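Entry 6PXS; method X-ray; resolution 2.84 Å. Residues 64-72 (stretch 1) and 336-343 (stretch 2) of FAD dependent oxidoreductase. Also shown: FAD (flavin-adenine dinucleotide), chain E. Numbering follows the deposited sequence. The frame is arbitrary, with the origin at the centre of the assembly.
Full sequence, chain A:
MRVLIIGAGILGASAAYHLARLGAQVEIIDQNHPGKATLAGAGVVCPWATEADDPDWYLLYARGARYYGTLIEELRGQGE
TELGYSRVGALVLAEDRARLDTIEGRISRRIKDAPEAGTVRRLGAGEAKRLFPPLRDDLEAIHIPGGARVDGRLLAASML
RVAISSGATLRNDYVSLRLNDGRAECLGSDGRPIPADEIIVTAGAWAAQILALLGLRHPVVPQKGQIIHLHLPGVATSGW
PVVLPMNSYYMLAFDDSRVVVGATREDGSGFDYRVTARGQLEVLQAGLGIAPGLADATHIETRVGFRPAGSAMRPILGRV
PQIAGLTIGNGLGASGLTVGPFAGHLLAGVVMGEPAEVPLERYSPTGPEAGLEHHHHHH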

# COMPACT_ATOMS: atom_id res chain seq x y z
N GLY A 64 -17.31 21.25 -23.17
CA GLY A 64 -17.20 20.71 -21.83
C GLY A 64 -16.22 21.44 -20.95
O GLY A 64 -16.30 21.33 -19.72
N ALA A 65 -15.28 22.19 -21.54
CA ALA A 65 -14.35 22.98 -20.75
C ALA A 65 -15.02 24.23 -20.20
O ALA A 65 -14.73 24.65 -19.07
CB ALA A 65 -13.14 23.36 -21.60
N ARG A 66 -15.92 24.85 -20.97
CA ARG A 66 -16.62 26.03 -20.49
C ARG A 66 -17.65 25.68 -19.42
O ARG A 66 -17.93 26.49 -18.54
CB ARG A 66 -17.30 26.76 -21.65
CG ARG A 66 -16.34 27.40 -22.64
CD ARG A 66 -17.06 28.41 -23.52
NE ARG A 66 -18.16 27.81 -24.27
CZ ARG A 66 -18.06 27.32 -25.51
NH1 ARG A 66 -16.90 27.35 -26.15
NH2 ARG A 66 -19.13 26.80 -26.10
N TYR A 67 -18.21 24.47 -19.48
CA TYR A 67 -19.20 24.07 -18.49
C TYR A 67 -18.61 23.98 -17.09
O TYR A 67 -19.37 23.99 -16.11
CB TYR A 67 -19.84 22.73 -18.89
CG TYR A 67 -20.94 22.29 -17.96
CD1 TYR A 67 -21.94 23.16 -17.57
CD2 TYR A 67 -20.98 20.99 -17.46
CE1 TYR A 67 -22.96 22.76 -16.72
CE2 TYR A 67 -21.99 20.58 -16.61
CZ TYR A 67 -22.97 21.48 -16.25
OH TYR A 67 -23.98 21.08 -15.40
N TYR A 68 -17.29 23.88 -16.98
CA TYR A 68 -16.68 23.77 -15.66
C TYR A 68 -16.98 24.98 -14.79
O TYR A 68 -17.14 24.84 -13.57
CB TYR A 68 -15.17 23.57 -15.79
CG TYR A 68 -14.73 22.13 -15.64
CD1 TYR A 68 -14.83 21.24 -16.70
CD2 TYR A 68 -14.23 21.66 -14.43
CE1 TYR A 68 -14.43 19.93 -16.57
CE2 TYR A 68 -13.83 20.35 -14.29
CZ TYR A 68 -13.93 19.49 -15.36
OH TYR A 68 -13.54 18.18 -15.21
N GLY A 69 -17.06 26.17 -15.38
CA GLY A 69 -17.40 27.35 -14.61
C GLY A 69 -18.69 27.19 -13.84
O GLY A 69 -18.76 27.46 -12.64
N THR A 70 -19.74 26.72 -14.53
CA THR A 70 -21.03 26.51 -13.87
C THR A 70 -20.93 25.42 -12.81
O THR A 70 -21.50 25.55 -11.72
CB THR A 70 -22.08 26.12 -14.91
OG1 THR A 70 -22.09 27.09 -15.96
CG2 THR A 70 -23.47 26.05 -14.27
N LEU A 71 -20.21 24.34 -13.11
CA LEU A 71 -20.22 23.17 -12.25
C LEU A 71 -19.54 23.45 -10.91
O LEU A 71 -20.05 23.06 -9.86
CB LEU A 71 -19.53 22.01 -12.97
CG LEU A 71 -19.63 20.62 -12.35
CD1 LEU A 71 -21.08 20.21 -12.16
CD2 LEU A 71 -18.90 19.63 -13.24
N ILE A 72 -18.40 24.15 -10.94
CA ILE A 72 -17.65 24.39 -9.71
C ILE A 72 -18.50 25.15 -8.71
O ILE A 72 -18.54 24.81 -7.52
CB ILE A 72 -16.34 25.15 -10.03
CG1 ILE A 72 -15.42 24.29 -10.91
CG2 ILE A 72 -15.64 25.55 -8.75
CD1 ILE A 72 -14.94 23.01 -10.26
N GLY A 336 -11.75 12.64 -20.98
CA GLY A 336 -13.02 12.44 -20.30
C GLY A 336 -13.26 13.42 -19.17
O GLY A 336 -14.39 13.85 -18.95
N LEU A 337 -12.20 13.77 -18.44
CA LEU A 337 -12.38 14.73 -17.35
C LEU A 337 -12.84 16.08 -17.88
O LEU A 337 -13.52 16.83 -17.17
CB LEU A 337 -11.08 14.87 -16.56
CG LEU A 337 -10.53 13.57 -15.97
CD1 LEU A 337 -9.31 13.85 -15.10
CD2 LEU A 337 -11.59 12.82 -15.17
N THR A 338 -12.49 16.41 -19.12
CA THR A 338 -12.99 17.64 -19.74
C THR A 338 -14.38 17.44 -20.32
O THR A 338 -15.27 18.28 -20.13
CB THR A 338 -12.02 18.11 -20.82
OG1 THR A 338 -10.72 18.33 -20.26
CG2 THR A 338 -12.52 19.40 -21.45
N VAL A 339 -14.59 16.33 -21.03
CA VAL A 339 -15.87 16.10 -21.69
C VAL A 339 -16.90 15.49 -20.74
O VAL A 339 -18.09 15.79 -20.84
CB VAL A 339 -15.66 15.19 -22.92
CG1 VAL A 339 -16.99 14.86 -23.58
CG2 VAL A 339 -14.72 15.86 -23.91
N GLY A 340 -16.46 14.64 -19.82
CA GLY A 340 -17.35 13.87 -18.97
C GLY A 340 -18.47 14.67 -18.34
O GLY A 340 -19.65 14.41 -18.57
N PRO A 341 -18.11 15.67 -17.52
CA PRO A 341 -19.15 16.44 -16.82
C PRO A 341 -20.26 16.94 -17.73
O PRO A 341 -21.44 16.70 -17.45
CB PRO A 341 -18.35 17.59 -16.20
CG PRO A 341 -16.98 17.03 -16.00
CD PRO A 341 -16.75 16.11 -17.17
N PHE A 342 -19.92 17.63 -18.83
CA PHE A 342 -20.95 18.11 -19.74
C PHE A 342 -21.62 16.95 -20.47
O PHE A 342 -22.83 16.97 -20.69
CB PHE A 342 -20.36 19.10 -20.73
CG PHE A 342 -21.36 19.68 -21.68
CD1 PHE A 342 -22.42 20.44 -21.22
CD2 PHE A 342 -21.26 19.46 -23.04
CE1 PHE A 342 -23.35 20.97 -22.09
CE2 PHE A 342 -22.19 19.99 -23.92
CZ PHE A 342 -23.23 20.75 -23.44
N ALA A 343 -20.84 15.94 -20.87
CA ALA A 343 -21.43 14.79 -21.55
C ALA A 343 -22.50 14.14 -20.70
O ALA A 343 -23.50 13.64 -21.23
CB ALA A 343 -20.35 13.78 -21.93
PA FAD E . -14.52 4.84 -15.76
O1A FAD E . -13.55 3.72 -15.88
O2A FAD E . -14.05 5.99 -14.87
O5B FAD E . -15.93 4.34 -15.28
C5B FAD E . -16.37 2.98 -15.51
C4B FAD E . -17.00 2.46 -14.25
O4B FAD E . -18.01 1.48 -14.59
C3B FAD E . -16.04 1.76 -13.29
O3B FAD E . -16.34 2.10 -11.95
C2B FAD E . -16.30 0.28 -13.57
O2B FAD E . -15.99 -0.54 -12.45
C1B FAD E . -17.80 0.31 -13.84
N9A FAD E . -18.30 -0.84 -14.59
C8A FAD E . -17.88 -1.27 -15.83
N7A FAD E . -18.51 -2.33 -16.26
C5A FAD E . -19.41 -2.62 -15.24
C6A FAD E . -20.38 -3.63 -15.08
N6A FAD E . -20.61 -4.58 -15.99
N1A FAD E . -21.10 -3.63 -13.94
C2A FAD E . -20.88 -2.68 -13.03
N3A FAD E . -19.99 -1.69 -13.07
C4A FAD E . -19.29 -1.71 -14.21
N1 FAD E . -8.99 13.17 -19.23
C2 FAD E . -8.88 14.53 -19.25
O2 FAD E . -9.81 15.24 -19.64
N3 FAD E . -7.71 15.13 -18.83
C4 FAD E . -6.58 14.48 -18.37
O4 FAD E . -5.59 15.13 -18.03
C4X FAD E . -6.70 13.04 -18.35
N5 FAD E . -5.68 12.34 -17.93
C5X FAD E . -5.80 10.96 -17.91
C6 FAD E . -4.72 10.21 -17.46
C7 FAD E . -4.79 8.82 -17.41
C7M FAD E . -3.60 8.03 -16.92
C8 FAD E . -5.96 8.16 -17.83
C8M FAD E . -6.06 6.66 -17.79
C9 FAD E . -7.04 8.92 -18.28
C9A FAD E . -6.97 10.31 -18.32
N10 FAD E . -8.05 11.10 -18.76
C10 FAD E . -7.95 12.47 -18.80
C1' FAD E . -9.30 10.47 -19.22
C2' FAD E . -10.30 10.23 -18.10
O2' FAD E . -9.63 9.79 -16.92
C3' FAD E . -11.29 9.15 -18.54
O3' FAD E . -11.66 9.38 -19.90
C4' FAD E . -12.57 9.08 -17.71
O4' FAD E . -12.22 8.87 -16.34
C5' FAD E . -13.49 7.98 -18.19
O5' FAD E . -14.63 7.89 -17.31
P FAD E . -15.70 6.75 -17.47
O1P FAD E . -16.15 6.69 -18.94
O2P FAD E . -16.79 6.86 -16.48
O3P FAD E . -14.84 5.44 -17.20

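Two helices of the same chain, far apart in sequence, cross here at 63°, and their axes approach to 7.8 Å. The backbones come closest at Gly-64. Its CA lies 4.8 Å from the CA of Val-339. Because Gly-64 has no side chain, the backbone around Thr-338 can settle against it. A CB on Gly-64 would point toward stretch 2 and would lie 2.5 Å from Thr-338 O, a clash. The same hollow receives Phe-342, whose CB sits 3.7 Å from Gly-64 CA. A CA-H...O contact also forms, with Gly-64 CA 3.5 Å from Thr-338 O. Gly-64 O and Thr-338 O are 3.2 Å apart, but both are acceptors, so no hydrogen bond joins them.

Beside this point, Ala-65 CB meets Thr-338 CG2 at 4.0 Å. Thr-338 also serves the cofactor: its N donates a hydrogen bond to O2 of FAD at 3.0 Å.

Further along, Pro-341 is a bump of stretch 2 that points toward stretch 1. Leu-71 CD2 packs on Pro-341 CB at 3.6 Å, and Tyr-68 CE1 lies 3.9 Å from Pro-341 CG. Tyr-67 packs against the next residue, with Tyr-67 CD2 3.7 Å from Phe-342 CA. The rings of Tyr-67 and Phe-342 form an offset edge-to-face pair. The edge of Phe-342 is directed toward the face of Tyr-67, with centroids 5.7 Å apart and planes at 62°.

Tyr-68 provides the one hydrogen bond between the stretches. Its CA-to-CB bond points sideways, yet the long side chain brings the hydroxyl close to stretch 2. There Tyr-68 OH donates to Leu-337 O at 2.4 Å, which is very short. Leu-337 O and Thr-338 O both lie at the edge of the Tyr-68 ring, near its plane.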